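Local coordinates for protein beta-phenylalanine aminotransferase (Variovorax paradoxus, PDB 4AO9) that probably catalyses the pyridoxal-5'-phosphate-dependent transfer of the amino group of beta-phenylalanine to a keto acid acceptor, as a class-III aminotransferase, at residues M263-A268 and K287-G292; G375-A380 and F420-L425. One frame throughout, in Å; residues are numbered along the deposited sequence.

How the interactions relate
Interactions 1 and 2 are both buried, their centres about 13 Å apart, one built round the cofactor and the other on paired strands. Interaction 1 joins two loops, each following a strand of the seven-stranded sheet, through side chains and the covalently held cofactor, with no backbone-to-backbone hydrogen bond between its segments. Interaction 2 pairs two strands of a separate three-stranded antiparallel sheet, mainly by backbone hydrogen bonds with apolar side chains on both faces. The two meet at Arg266, whose NH2 probably donates to Leu423 O (2.8 Å) and Ser376 OG, and at Met263, whose CG packs on Leu377 CD1.

Interaction 1 (M263-A268 and K287-G292); sequences MTSRLA and KYIGGG. With PLP (pyridoxal-5'-phosphate), chain C.
Ser265 and Tyr288 join 263-268 to 287-292 through their hydroxyls. Ser265 OG lies 2.7 Å from Tyr288 OH in a hydrogen bond, and either hydroxyl could be the donor. The serine oxygen arrives at the edge of the ring, near its plane. On Tyr288, CG sits between the backbone N and the carbonyl carbon (chi1 74°), a torsion that swings the phenol across to the other loop.

Apolar contact continues around the same ring. Arg266 CB approaches obliquely, 3.5 Å from Tyr288 CE1, while Ile289 CG1 rests over one face, toward the rim. Beyond CD the arginine leads away from the ring; Leu423 O is the strongest partner of its guanidinium group, and NH1 also hydrogen-bonds Thr97 O. Phe339 adds an edge-to-face ring contact to Tyr288. With an alanine here, Ser265 OG would probably lose its phenol partner and a gap would open beside Arg266 CB and Ile289.

The cofactor is held covalently by Lys287, the first residue after strand 282-286. Lys287 NZ is bonded to PLP C4A at 1.5 Å, at the end of a side chain extended as far as CE and turned only at the last torsion (chi4 97°). That turn also brings NZ 2.6 Å from PLP O3 in a weak hydrogen bond, bent to 123° at the hydrogen. Met263 CE flanks this junction, 3.4 Å from PLP O3 and 3.9 Å from Lys287 NZ. Thr320 of the second subunit packs on the lysine and hydrogen-bonds the cofactor, placing the site at the dimer interface. A lysine joined to C4A of the cofactor, in a loop just after a strand of the large sheet, is the hallmark of the internal aldimine site of fold-type I aminotransferases.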
ATOM      1  N   MET A 263      14.510  -5.367  -0.859  1.00  9.90           N
ATOM      2  CA  MET A 263      15.791  -4.660  -0.884  1.00 11.51           C
ATOM      3  C   MET A 263      16.837  -5.393  -1.739  1.00 11.59           C
ATOM      4  O   MET A 263      17.522  -4.784  -2.564  1.00 12.12           O
ATOM      5  CB  MET A 263      16.296  -4.469   0.542  1.00 13.26           C
ATOM      6  CG  MET A 263      17.259  -3.346   0.689  1.00 17.12           C
ATOM      7  SD  MET A 263      17.472  -3.002   2.439  1.00 21.48           S
ATOM      8  CE  MET A 263      16.171  -1.833   2.800  1.00 23.02           C
ATOM      9  N   THR A 264      16.965  -6.704  -1.568  1.00 10.33           N
ATOM     10  CA  THR A 264      18.100  -7.420  -2.173  1.00 10.70           C
ATOM     11  C   THR A 264      18.039  -7.581  -3.696  1.00 10.89           C
ATOM     12  O   THR A 264      19.038  -7.973  -4.327  1.00 11.41           O
ATOM     13  CB  THR A 264      18.348  -8.802  -1.523  1.00 10.67           C
ATOM     14  OG1 THR A 264      17.225  -9.653  -1.746  1.00 10.30           O
ATOM     15  CG2 THR A 264      18.591  -8.675  -0.017  1.00 10.31           C
ATOM     16  N   SER A 265      16.892  -7.288  -4.314  1.00 10.45           N
ATOM     17  CA  SER A 265      16.810  -7.438  -5.772  1.00 10.57           C
ATOM     18  C   SER A 265      17.752  -6.489  -6.493  1.00 10.91           C
ATOM     19  O   SER A 265      18.142  -6.758  -7.617  1.00 10.12           O
ATOM     20  CB  SER A 265      15.388  -7.235  -6.278  1.00 10.36           C
ATOM     21  OG  SER A 265      15.063  -5.862  -6.225  1.00  9.96           O
ATOM     22  N   ARG A 266      18.117  -5.388  -5.844  1.00 11.88           N
ATOM     23  CA  ARG A 266      19.042  -4.426  -6.472  1.00 13.38           C
ATOM     24  C   ARG A 266      20.515  -4.786  -6.388  1.00 14.05           C
ATOM     25  O   ARG A 266      21.345  -4.096  -6.995  1.00 15.34           O
ATOM     26  CB  ARG A 266      18.854  -2.992  -5.950  1.00 14.09           C
ATOM     27  CG  ARG A 266      18.745  -2.818  -4.450  1.00 17.68           C
ATOM     28  CD  ARG A 266      18.526  -1.340  -4.108  1.00 19.80           C
ATOM     29  NE  ARG A 266      19.829  -0.718  -4.106  1.00 15.01           N
ATOM     30  CZ  ARG A 266      20.120   0.576  -4.003  1.00 13.27           C
ATOM     31  NH1 ARG A 266      19.191   1.530  -3.887  1.00 14.34           N
ATOM     32  NH2 ARG A 266      21.396   0.909  -4.022  1.00 13.37           N
ATOM     33  N   LEU A 267      20.841  -5.853  -5.660  1.00 14.15           N
ATOM     34  CA  LEU A 267      22.231  -6.108  -5.272  1.00 14.54           C
ATOM     35  C   LEU A 267      23.103  -6.781  -6.320  1.00 15.69           C
ATOM     36  O   LEU A 267      24.313  -6.923  -6.128  1.00 17.02           O
ATOM     37  CB  LEU A 267      22.280  -6.909  -3.970  1.00 13.96           C
ATOM     38  CG  LEU A 267      21.864  -6.150  -2.725  1.00 13.83           C
ATOM     39  CD1 LEU A 267      21.809  -7.125  -1.550  1.00 12.40           C
ATOM     40  CD2 LEU A 267      22.821  -4.973  -2.454  1.00 14.13           C
ATOM     41  N   ALA A 268      22.493  -7.226  -7.408  1.00 15.37           N
ATOM     42  CA  ALA A 268      23.207  -7.869  -8.497  1.00 15.88           C
ATOM     43  C   ALA A 268      22.337  -7.687  -9.726  1.00 15.72           C
ATOM     44  O   ALA A 268      21.164  -7.327  -9.585  1.00 15.33           O
ATOM     45  CB  ALA A 268      23.436  -9.353  -8.191  1.00 15.80           C
ATOM     46  N   LYS A 287      10.208  -1.191  -3.373  1.00  9.79           N
ATOM     47  CA  LYS A 287      11.094  -0.005  -3.361  1.00 11.17           C
ATOM     48  C   LYS A 287      11.385   0.494  -4.813  1.00 12.02           C
ATOM     49  O   LYS A 287      10.463   0.952  -5.493  1.00 14.20           O
ATOM     50  CB  LYS A 287      12.287  -0.242  -2.419  1.00 11.66           C
ATOM     51  CG  LYS A 287      11.704  -0.171  -0.974  1.00 13.27           C
ATOM     52  CD  LYS A 287      12.786   0.012   0.077  1.00 14.89           C
ATOM     53  CE  LYS A 287      12.261   0.080   1.519  1.00 14.63           C
ATOM     54  NZ  LYS A 287      12.369  -1.249   2.166  1.00 15.76           N
ATOM     55  N   TYR A 288      12.616   0.391  -5.295  1.00 11.48           N
ATOM     56  CA  TYR A 288      12.998   1.061  -6.552  1.00 11.84           C
ATOM     57  C   TYR A 288      12.339   0.537  -7.833  1.00 12.07           C
ATOM     58  O   TYR A 288      12.384   1.197  -8.871  1.00 12.39           O
ATOM     59  CB  TYR A 288      14.519   0.983  -6.735  1.00 11.40           C
ATOM     60  CG  TYR A 288      14.947  -0.415  -7.141  1.00 12.32           C
ATOM     61  CD1 TYR A 288      15.088  -1.421  -6.185  1.00 14.01           C
ATOM     62  CD2 TYR A 288      15.156  -0.747  -8.487  1.00 12.70           C
ATOM     63  CE1 TYR A 288      15.435  -2.708  -6.549  1.00 13.84           C
ATOM     64  CE2 TYR A 288      15.518  -2.042  -8.862  1.00 12.39           C
ATOM     65  CZ  TYR A 288      15.659  -3.009  -7.878  1.00 13.12           C
ATOM     66  OH  TYR A 288      15.984  -4.288  -8.248  1.00 12.94           O
ATOM     67  N   ILE A 289      11.768  -0.662  -7.783  1.00 12.25           N
ATOM     68  CA  ILE A 289      11.213  -1.274  -8.988  1.00 13.00           C
ATOM     69  C   ILE A 289      10.073  -0.442  -9.598  1.00 13.24           C
ATOM     70  O   ILE A 289       9.856  -0.486 -10.805  1.00 14.55           O
ATOM     71  CB  ILE A 289      10.815  -2.764  -8.742  1.00 12.89           C
ATOM     72  CG1 ILE A 289      12.039  -3.612  -8.353  1.00 15.36           C
ATOM     73  CG2 ILE A 289      10.129  -3.359  -9.962  1.00 12.63           C
ATOM     74  CD1 ILE A 289      12.855  -4.149  -9.528  1.00 18.90           C
ATOM     75  N   GLY A 290       9.373   0.347  -8.772  1.00 12.57           N
ATOM     76  CA  GLY A 290       8.336   1.247  -9.261  1.00 12.57           C
ATOM     77  C   GLY A 290       8.810   2.617  -9.712  1.00 12.59           C
ATOM     78  O   GLY A 290       8.007   3.536  -9.825  1.00 11.84           O
ATOM     79  N   GLY A 291      10.109   2.753  -9.958  1.00 12.97           N
ATOM     80  CA  GLY A 291      10.677   4.001 -10.477  1.00 13.60           C
ATOM     81  C   GLY A 291      10.666   5.160  -9.502  1.00 13.98           C
ATOM     82  O   GLY A 291      10.830   6.318  -9.903  1.00 14.78           O
ATOM     83  N   GLY A 292      10.479   4.848  -8.223  1.00 14.25           N
ATOM     84  CA  GLY A 292      10.339   5.853  -7.181  1.00 14.60           C
ATOM     85  C   GLY A 292       8.899   6.114  -6.784  1.00 14.57           C
ATOM     86  O   GLY A 292       8.637   6.863  -5.846  1.00 15.66           O
TER
HETATM   87  N1  PLP C1267      10.765  -5.985   3.062  1.00  8.34           N
HETATM   88  C2  PLP C1267      11.978  -5.436   3.018  1.00  8.62           C
HETATM   89  C2A PLP C1267      13.177  -6.386   3.044  1.00 10.22           C
HETATM   90  C3  PLP C1267      12.123  -4.047   2.934  1.00 10.24           C
HETATM   91  O3  PLP C1267      13.271  -3.571   2.884  1.00 13.15           O
HETATM   92  C4  PLP C1267      11.007  -3.195   2.902  1.00 10.83           C
HETATM   93  C4A PLP C1267      11.110  -1.661   2.788  1.00 14.84           C
HETATM   94  C5  PLP C1267       9.748  -3.832   2.987  1.00  8.01           C
HETATM   95  C6  PLP C1267       9.668  -5.222   3.066  1.00  8.33           C
HETATM   96  C5A PLP C1267       8.440  -3.019   2.988  1.00  9.58           C
HETATM   97  O4P PLP C1267       8.149  -2.317   1.853  1.00  8.23           O
HETATM   98  P   PLP C1267       7.142  -1.068   1.997  1.00  9.08           P
HETATM   99  O1P PLP C1267       7.853  -0.002   2.916  1.00  9.42           O
HETATM  100  O2P PLP C1267       5.816  -1.557   2.678  1.00  9.24           O
HETATM  101  O3P PLP C1267       6.875  -0.611   0.602  1.00  9.12           O

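Interaction 2 (G375-A380 and F420-L425); sequences GSLMNA and FVVLSL
Met378 and Val421 form the hydrogen-bonded pair at the middle of an antiparallel strand pairing, part of a three-stranded sheet in which 377-381 is the central strand. Met378 N donates to Val421 O at 3.0 Å and Val421 N returns a bond of 2.7 Å to Met378 O. Beyond the strand end, Leu423 N extends the pairing to Ser376 O in an almost straight bond (177°).

The side chains divide between two faces. On one, a chi1 of 60° lays Met378 CG against Val421 CB, 3.7 Å away, and the chain bends at chi3, with Leu354 and Arg355 of helix 341-365 packed against it. On the other face, Leu377 and Val422 run side by side, their CD2 and CG1 methyls 3.9 Å apart.

Phe420 shares that second face. With CG anti to the backbone N (chi1 -174°), its ring turns under Val422 CG2, which sits over the ring centre, while Leu377 CB and Met378 O meet the ring edge. The nearest atoms of the Phe420 side chain and the bound PLP are about 7 Å apart. The Asn379 side chain crosses that of Phe420 at about a right angle, yet its amide plane is nearly parallel to the ring. Asn379 OD1 comes to 3.4 Å from Phe420 CA, and Asn379 ND2 hydrogen-bonds Arg418 O and, 3.0 Å away, Ala380 O.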
ATOM      1  N   GLY A 375      27.521  -5.069  -1.840  1.00 12.81           N
ATOM      2  CA  GLY A 375      27.349  -4.155  -2.967  1.00 13.78           C
ATOM      3  C   GLY A 375      27.042  -2.730  -2.550  1.00 13.62           C
ATOM      4  O   GLY A 375      27.762  -2.141  -1.753  1.00 14.29           O
ATOM      5  N   SER A 376      25.924  -2.198  -3.042  1.00 13.48           N
ATOM      6  CA  SER A 376      25.605  -0.777  -2.867  1.00 13.12           C
ATOM      7  C   SER A 376      24.880  -0.447  -1.553  1.00 12.56           C
ATOM      8  O   SER A 376      24.463   0.696  -1.343  1.00 12.62           O
ATOM      9  CB  SER A 376      24.793  -0.279  -4.065  1.00 13.14           C
ATOM     10  OG  SER A 376      23.618  -1.069  -4.222  1.00 13.69           O
ATOM     11  N   LEU A 377      24.757  -1.446  -0.675  1.00 11.51           N
ATOM     12  CA  LEU A 377      24.085  -1.293   0.620  1.00 11.39           C
ATOM     13  C   LEU A 377      25.011  -1.700   1.754  1.00 10.80           C
ATOM     14  O   LEU A 377      25.569  -2.797   1.747  1.00 11.07           O
ATOM     15  CB  LEU A 377      22.824  -2.152   0.677  1.00 11.32           C
ATOM     16  CG  LEU A 377      21.804  -1.972  -0.454  1.00 12.06           C
ATOM     17  CD1 LEU A 377      20.646  -2.956  -0.260  1.00 12.36           C
ATOM     18  CD2 LEU A 377      21.322  -0.533  -0.512  1.00 13.20           C
ATOM     19  N   MET A 378      25.184  -0.818   2.735  1.00 11.12           N
ATOM     20  CA  MET A 378      26.003  -1.161   3.903  1.00 11.18           C
ATOM     21  C   MET A 378      25.490  -0.457   5.150  1.00 11.15           C
ATOM     22  O   MET A 378      24.656   0.439   5.060  1.00 10.95           O
ATOM     23  CB  MET A 378      27.487  -0.837   3.651  1.00 11.37           C
ATOM     24  CG  MET A 378      27.741   0.625   3.370  1.00 11.66           C
ATOM     25  SD  MET A 378      29.316   0.958   2.555  1.00 13.69           S
ATOM     26  CE  MET A 378      28.895   0.569   0.860  1.00 13.96           C
ATOM     27  N   ASN A 379      25.991  -0.849   6.314  1.00 11.57           N
ATOM     28  CA  ASN A 379      25.527  -0.279   7.575  1.00 11.47           C
ATOM     29  C   ASN A 379      26.671  -0.190   8.574  1.00 11.51           C
ATOM     30  O   ASN A 379      27.387  -1.177   8.779  1.00 11.62           O
ATOM     31  CB  ASN A 379      24.392  -1.151   8.146  1.00 11.35           C
ATOM     32  CG  ASN A 379      23.371  -0.368   8.978  1.00 12.38           C
ATOM     33  OD1 ASN A 379      22.179  -0.358   8.650  1.00 13.50           O
ATOM     34  ND2 ASN A 379      23.817   0.268  10.063  1.00 11.58           N
ATOM     35  N   ALA A 380      26.826   0.985   9.187  1.00 11.65           N
ATOM     36  CA  ALA A 380      27.807   1.201  10.253  1.00 12.72           C
ATOM     37  C   ALA A 380      27.352   0.481  11.518  1.00 13.62           C
ATOM     38  O   ALA A 380      26.168   0.522  11.872  1.00 14.23           O
ATOM     39  CB  ALA A 380      27.963   2.687  10.524  1.00 12.69           C
ATOM     40  N   PHE A 420      22.594   3.168   8.160  1.00 10.88           N
ATOM     41  CA  PHE A 420      22.364   2.551   6.848  1.00 11.03           C
ATOM     42  C   PHE A 420      22.821   3.491   5.733  1.00 11.39           C
ATOM     43  O   PHE A 420      22.373   4.634   5.666  1.00 11.44           O
ATOM     44  CB  PHE A 420      20.859   2.257   6.733  1.00 11.08           C
ATOM     45  CG  PHE A 420      20.430   1.481   5.508  1.00 10.80           C
ATOM     46  CD1 PHE A 420      21.259   0.555   4.865  1.00 10.80           C
ATOM     47  CD2 PHE A 420      19.125   1.642   5.032  1.00 11.45           C
ATOM     48  CE1 PHE A 420      20.783  -0.179   3.750  1.00 10.71           C
ATOM     49  CE2 PHE A 420      18.644   0.902   3.940  1.00 11.37           C
ATOM     50  CZ  PHE A 420      19.477  -0.009   3.293  1.00 11.22           C
ATOM     51  N   VAL A 421      23.736   3.005   4.894  1.00 11.78           N
ATOM     52  CA  VAL A 421      24.306   3.753   3.782  1.00 12.26           C
ATOM     53  C   VAL A 421      23.852   3.121   2.478  1.00 12.08           C
ATOM     54  O   VAL A 421      23.972   1.908   2.295  1.00 12.62           O
ATOM     55  CB  VAL A 421      25.850   3.734   3.854  1.00 12.67           C
ATOM     56  CG1 VAL A 421      26.481   4.336   2.592  1.00 14.39           C
ATOM     57  CG2 VAL A 421      26.318   4.469   5.096  1.00 13.61           C
ATOM     58  N   VAL A 422      23.323   3.947   1.578  1.00 11.57           N
ATOM     59  CA  VAL A 422      22.690   3.457   0.356  1.00 11.59           C
ATOM     60  C   VAL A 422      23.215   4.264  -0.820  1.00 11.20           C
ATOM     61  O   VAL A 422      23.021   5.480  -0.862  1.00 12.16           O
ATOM     62  CB  VAL A 422      21.143   3.645   0.426  1.00 10.97           C
ATOM     63  CG1 VAL A 422      20.459   3.226  -0.875  1.00 12.41           C
ATOM     64  CG2 VAL A 422      20.538   2.886   1.612  1.00 12.96           C
ATOM     65  N   LEU A 423      23.869   3.600  -1.768  1.00 12.00           N
ATOM     66  CA  LEU A 423      24.314   4.288  -2.977  1.00 12.40           C
ATOM     67  C   LEU A 423      23.160   4.446  -3.958  1.00 11.84           C
ATOM     68  O   LEU A 423      22.267   3.587  -4.050  1.00 12.20           O
ATOM     69  CB  LEU A 423      25.489   3.547  -3.634  1.00 13.81           C
ATOM     70  CG  LEU A 423      26.920   3.865  -3.168  1.00 17.93           C
ATOM     71  CD1 LEU A 423      27.067   4.370  -1.712  1.00 19.07           C
ATOM     72  CD2 LEU A 423      27.856   2.719  -3.469  1.00 18.44           C
ATOM     73  N   SER A 424      23.153   5.580  -4.648  1.00 11.06           N
ATOM     74  CA  SER A 424      22.235   5.833  -5.750  1.00 10.88           C
ATOM     75  C   SER A 424      23.036   6.213  -6.994  1.00 11.55           C
ATOM     76  O   SER A 424      24.219   6.569  -6.891  1.00 11.79           O
ATOM     77  CB  SER A 424      21.230   6.925  -5.372  1.00 11.22           C
ATOM     78  OG  SER A 424      21.897   8.113  -4.976  1.00 11.39           O
ATOM     79  N   LEU A 425      22.396   6.156  -8.160  1.00 11.27           N
ATOM     80  CA  LEU A 425      23.118   6.358  -9.421  1.00 11.95           C
ATOM     81  C   LEU A 425      23.822   7.712  -9.590  1.00 12.35           C
ATOM     82  O   LEU A 425      24.904   7.738 -10.164  1.00 12.50           O
ATOM     83  CB  LEU A 425      22.218   6.076 -10.623  1.00 11.96           C
ATOM     84  CG  LEU A 425      21.697   4.648 -10.771  1.00 12.03           C
ATOM     85  CD1 LEU A 425      20.596   4.604 -11.814  1.00 13.02           C
ATOM     86  CD2 LEU A 425      22.821   3.664 -11.123  1.00 13.78           C
TER